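Local coordinates for protein putative NADPH-dependent oxidoreductase (PDB 3DB2) that probably catalyses an NADPH-dependent oxidation or reduction, as a two-domain dehydrogenase with a Rossmann fold and a GFO/IDH/MocA-type C-terminal domain, at residues P178-N189 with L231-S242. Sequence-based numbering, arbitrary orientation.
Sequences PLTQLGVHQIDN and LGTNWACPGVFS
Helix-on-sheet packing in the GFO/IDH/MocA-type C-terminal domain brings Pro178, Gln186 and their neighbours against Leu231, Thr233, Trp235 and Phe241. Helix 183-189 runs nearly antiparallel to strand 231-234, at 166°, with the axes 9.2 Å apart. The contact is buried. At one end Pro178 lies over a face of the Trp235 indole. Pro178 CB sits 3.5 Å from the centroid of the Trp235 five-membered ring, almost on the ring normal, which makes a CH-pi contact. Pro178 CD covers the six-membered part, 3.4 Å from Trp235 CE3. Gln181 CG meets the indole edge near CZ2. Leu182 CD1 comes in obliquely near Trp235 NE1 and CD1. With an alanine in place of Trp235, Pro178 would probably lose its CH-pi partner, and a gap would be likely beside Gln181 and Leu182.

Thr233 turns its CG2 to Gly183 CA, at 3.7 Å. Thr233 OG1 is hydrogen-bonded to Asn217 ND2 of the next strand. Leu231 splits its methyls: CD1 touches Gln186 CB, and CD2 meets Ile187 CG1 and, a little farther off, Leu179 CD1. Beyond these residues, helix 324-343 packs on Leu179 and Ile187.

At the other end the Gln186 amide stacks on Phe241, its plane 26° from the ring. The Gln186 side chain bends at chi2 (-77°), which lays Gln186 NE2 over the ring face, 3.4 Å from Phe241 CE1. The same NE2 donates to Val153 O in strand 147-155. Asn189 ND2 reaches the ring edge at Phe241 CZ and donates a hydrogen bond to Gln186 OE1, 3.0 Å away, from above the Gln186 carbonyl plane.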
loop_
_atom_site.group_PDB
_atom_site.type_symbol
_atom_site.label_atom_id
_atom_site.label_comp_id
_atom_site.label_asym_id
_atom_site.label_seq_id
_atom_site.Cartn_x
_atom_site.Cartn_y
_atom_site.Cartn_z
ATOM N N PRO C 178 8.785 -6.825 12.400
ATOM C CA PRO C 178 9.483 -6.234 11.262
ATOM C C PRO C 178 9.358 -4.713 11.278
ATOM O O PRO C 178 10.145 -4.016 10.614
ATOM C CB PRO C 178 8.816 -6.885 10.043
ATOM C CG PRO C 178 7.433 -7.223 10.534
ATOM C CD PRO C 178 7.657 -7.673 11.958
ATOM N N LEU C 179 8.403 -4.166 12.018
ATOM C CA LEU C 179 8.288 -2.691 12.010
ATOM C C LEU C 179 9.568 -2.001 12.452
ATOM O O LEU C 179 9.983 -0.968 11.908
ATOM C CB LEU C 179 7.158 -2.303 12.940
ATOM C CG LEU C 179 6.574 -0.906 12.900
ATOM C CD1 LEU C 179 6.413 -0.445 11.460
ATOM C CD2 LEU C 179 5.274 -0.912 13.686
ATOM N N THR C 180 10.237 -2.580 13.466
ATOM C CA THR C 180 11.541 -2.040 13.866
ATOM C C THR C 180 12.645 -2.381 12.887
ATOM O O THR C 180 13.276 -1.492 12.312
ATOM C CB THR C 180 11.918 -2.574 15.265
ATOM O OG1 THR C 180 11.022 -2.041 16.251
ATOM C CG2 THR C 180 13.303 -2.103 15.644
ATOM N N GLN C 181 12.911 -3.657 12.659
ATOM C CA GLN C 181 14.053 -4.126 11.900
ATOM C C GLN C 181 14.007 -3.663 10.444
ATOM O O GLN C 181 15.047 -3.327 9.874
ATOM C CB GLN C 181 14.153 -5.656 11.885
ATOM C CG GLN C 181 14.677 -6.353 13.105
ATOM C CD GLN C 181 15.252 -5.422 14.158
ATOM O OE1 GLN C 181 16.443 -5.102 14.156
ATOM N NE2 GLN C 181 14.370 -5.002 15.071
ATOM N N LEU C 182 12.809 -3.695 9.863
ATOM C CA LEU C 182 12.610 -3.355 8.459
ATOM C C LEU C 182 11.996 -1.962 8.386
ATOM O O LEU C 182 12.455 -1.111 7.625
ATOM C CB LEU C 182 11.709 -4.361 7.733
ATOM C CG LEU C 182 12.116 -5.834 7.763
ATOM C CD1 LEU C 182 11.245 -6.678 6.825
ATOM C CD2 LEU C 182 13.582 -5.984 7.403
ATOM N N GLY C 183 10.963 -1.682 9.144
ATOM C CA GLY C 183 10.204 -0.460 8.971
ATOM C C GLY C 183 10.996 0.802 9.221
ATOM O O GLY C 183 10.701 1.845 8.641
ATOM N N VAL C 184 11.997 0.766 10.127
ATOM C CA VAL C 184 12.661 2.040 10.450
ATOM C C VAL C 184 13.369 2.618 9.246
ATOM O O VAL C 184 13.552 3.824 9.083
ATOM C CB VAL C 184 13.637 1.788 11.619
ATOM C CG1 VAL C 184 14.628 2.929 11.787
ATOM C CG2 VAL C 184 12.826 1.602 12.892
ATOM N N HIS C 185 13.797 1.727 8.333
ATOM C CA HIS C 185 14.405 2.158 7.075
ATOM C C HIS C 185 13.418 2.995 6.254
ATOM O O HIS C 185 13.734 4.113 5.832
ATOM C CB HIS C 185 14.822 0.990 6.204
ATOM C CG HIS C 185 15.989 0.178 6.644
ATOM N ND1 HIS C 185 17.270 0.407 6.197
ATOM C CD2 HIS C 185 16.054 -0.876 7.489
ATOM C CE1 HIS C 185 18.073 -0.475 6.751
ATOM N NE2 HIS C 185 17.364 -1.266 7.532
ATOM N N GLN C 186 12.231 2.405 6.080
ATOM C CA GLN C 186 11.188 3.108 5.302
ATOM C C GLN C 186 10.601 4.291 6.037
ATOM O O GLN C 186 10.292 5.325 5.405
ATOM C CB GLN C 186 10.094 2.121 4.863
ATOM C CG GLN C 186 10.637 1.081 3.880
ATOM C CD GLN C 186 10.826 1.603 2.468
ATOM O OE1 GLN C 186 11.218 2.736 2.187
ATOM N NE2 GLN C 186 10.573 0.709 1.529
ATOM N N ILE C 187 10.446 4.225 7.364
ATOM C CA ILE C 187 10.077 5.399 8.137
ATOM C C ILE C 187 11.035 6.559 7.941
ATOM O O ILE C 187 10.644 7.734 7.757
ATOM C CB ILE C 187 9.953 5.042 9.632
ATOM C CG1 ILE C 187 8.802 4.024 9.790
ATOM C CG2 ILE C 187 9.789 6.272 10.498
ATOM C CD1 ILE C 187 8.729 3.460 11.184
ATOM N N ASP C 188 12.330 6.284 7.940
ATOM C CA ASP C 188 13.315 7.327 7.650
ATOM C C ASP C 188 13.159 7.787 6.199
ATOM O O ASP C 188 13.166 9.018 6.000
ATOM C CB ASP C 188 14.737 6.859 7.922
ATOM C CG ASP C 188 15.675 8.057 7.766
ATOM O OD1 ASP C 188 15.633 8.963 8.636
ATOM O OD2 ASP C 188 16.405 8.058 6.761
ATOM N N ASN C 189 13.018 6.863 5.251
ATOM C CA ASN C 189 12.808 7.308 3.874
ATOM C C ASN C 189 11.602 8.222 3.764
ATOM O O ASN C 189 11.645 9.218 3.043
ATOM C CB ASN C 189 12.660 6.123 2.911
ATOM C CG ASN C 189 13.994 5.420 2.722
ATOM O OD1 ASN C 189 15.050 6.004 2.958
ATOM N ND2 ASN C 189 13.900 4.172 2.280
ATOM N N LEU C 231 2.643 2.162 5.131
ATOM C CA LEU C 231 3.832 1.338 5.289
ATOM C C LEU C 231 3.427 -0.098 5.606
ATOM O O LEU C 231 2.778 -0.314 6.621
ATOM C CB LEU C 231 4.722 1.896 6.388
ATOM C CG LEU C 231 5.897 1.005 6.816
ATOM C CD1 LEU C 231 6.844 0.746 5.659
ATOM C CD2 LEU C 231 6.649 1.668 7.950
ATOM N N GLY C 232 3.807 -1.044 4.772
ATOM C CA GLY C 232 3.599 -2.465 5.031
ATOM C C GLY C 232 4.921 -3.086 5.430
ATOM O O GLY C 232 5.931 -2.857 4.771
ATOM N N THR C 233 4.913 -3.816 6.540
ATOM C CA THR C 233 6.107 -4.520 7.037
ATOM C C THR C 233 5.675 -5.958 7.309
ATOM O O THR C 233 4.655 -6.186 7.962
ATOM C CB THR C 233 6.724 -3.891 8.289
ATOM O OG1 THR C 233 5.716 -3.606 9.262
ATOM C CG2 THR C 233 7.413 -2.581 7.929
ATOM N N ASN C 234 6.370 -6.945 6.777
ATOM C CA ASN C 234 5.845 -8.299 6.755
ATOM C C ASN C 234 7.004 -9.275 6.893
ATOM O O ASN C 234 7.991 -9.075 6.174
ATOM C CB ASN C 234 5.076 -8.388 5.427
ATOM C CG ASN C 234 4.217 -9.627 5.332
ATOM O OD1 ASN C 234 4.746 -10.668 5.707
ATOM N ND2 ASN C 234 2.979 -9.486 4.844
ATOM N N TRP C 235 6.884 -10.245 7.782
ATOM C CA TRP C 235 7.965 -11.224 7.994
ATOM C C TRP C 235 7.540 -12.599 7.513
ATOM O O TRP C 235 8.089 -13.607 7.929
ATOM C CB TRP C 235 8.399 -11.246 9.471
ATOM C CG TRP C 235 9.662 -10.501 9.786
ATOM C CD1 TRP C 235 10.601 -9.993 8.923
ATOM C CD2 TRP C 235 10.151 -10.167 11.101
ATOM N NE1 TRP C 235 11.597 -9.383 9.593
ATOM C CE2 TRP C 235 11.365 -9.469 10.945
ATOM C CE3 TRP C 235 9.711 -10.375 12.412
ATOM C CZ2 TRP C 235 12.137 -8.980 11.995
ATOM C CZ3 TRP C 235 10.483 -9.886 13.448
ATOM C CH2 TRP C 235 11.680 -9.195 13.262
ATOM N N ALA C 236 6.522 -12.628 6.657
ATOM C CA ALA C 236 5.840 -13.856 6.259
ATOM C C ALA C 236 5.754 -14.051 4.760
ATOM O O ALA C 236 4.837 -14.760 4.320
ATOM C CB ALA C 236 4.434 -13.807 6.875
ATOM N N CYS C 237 6.664 -13.413 4.002
ATOM C CA CYS C 237 6.660 -13.558 2.554
ATOM C C CYS C 237 8.003 -13.287 1.901
ATOM O O CYS C 237 8.932 -12.745 2.482
ATOM C CB CYS C 237 5.577 -12.620 1.961
ATOM S SG CYS C 237 5.933 -10.868 2.314
ATOM N N PRO C 238 8.181 -13.679 0.642
ATOM C CA PRO C 238 9.430 -13.343 -0.042
ATOM C C PRO C 238 9.750 -11.849 -0.035
ATOM O O PRO C 238 8.839 -11.013 0.056
ATOM C CB PRO C 238 9.190 -13.815 -1.461
ATOM C CG PRO C 238 8.246 -14.966 -1.277
ATOM C CD PRO C 238 7.283 -14.491 -0.204
ATOM N N GLY C 239 11.046 -11.535 -0.107
ATOM C CA GLY C 239 11.540 -10.187 0.066
ATOM C C GLY C 239 11.008 -9.180 -0.946
ATOM O O GLY C 239 10.991 -9.403 -2.162
ATOM N N VAL C 240 10.567 -8.035 -0.434
ATOM C CA VAL C 240 10.109 -6.904 -1.230
ATOM C C VAL C 240 10.609 -5.633 -0.509
ATOM O O VAL C 240 10.482 -5.592 0.719
ATOM C CB VAL C 240 8.593 -6.726 -1.371
ATOM C CG1 VAL C 240 8.234 -5.462 -2.168
ATOM C CG2 VAL C 240 7.948 -7.949 -1.992
ATOM N N PHE C 241 11.131 -4.709 -1.294
ATOM C CA PHE C 241 11.454 -3.360 -0.848
ATOM C C PHE C 241 10.954 -2.434 -1.972
ATOM O O PHE C 241 11.590 -2.394 -3.026
ATOM C CB PHE C 241 12.912 -3.099 -0.567
ATOM C CG PHE C 241 13.321 -1.790 0.067
ATOM C CD1 PHE C 241 13.207 -0.550 -0.560
ATOM C CD2 PHE C 241 13.868 -1.778 1.345
ATOM C CE1 PHE C 241 13.565 0.648 0.003
ATOM C CE2 PHE C 241 14.222 -0.580 1.940
ATOM C CZ PHE C 241 14.076 0.625 1.290
ATOM N N SER C 242 9.886 -1.700 -1.662
ATOM C CA SER C 242 9.314 -0.817 -2.684
ATOM C C SER C 242 8.841 0.507 -2.098
ATOM O O SER C 242 8.549 0.613 -0.919
ATOM C CB SER C 242 8.173 -1.540 -3.387
ATOM O OG SER C 242 7.175 -1.952 -2.484
#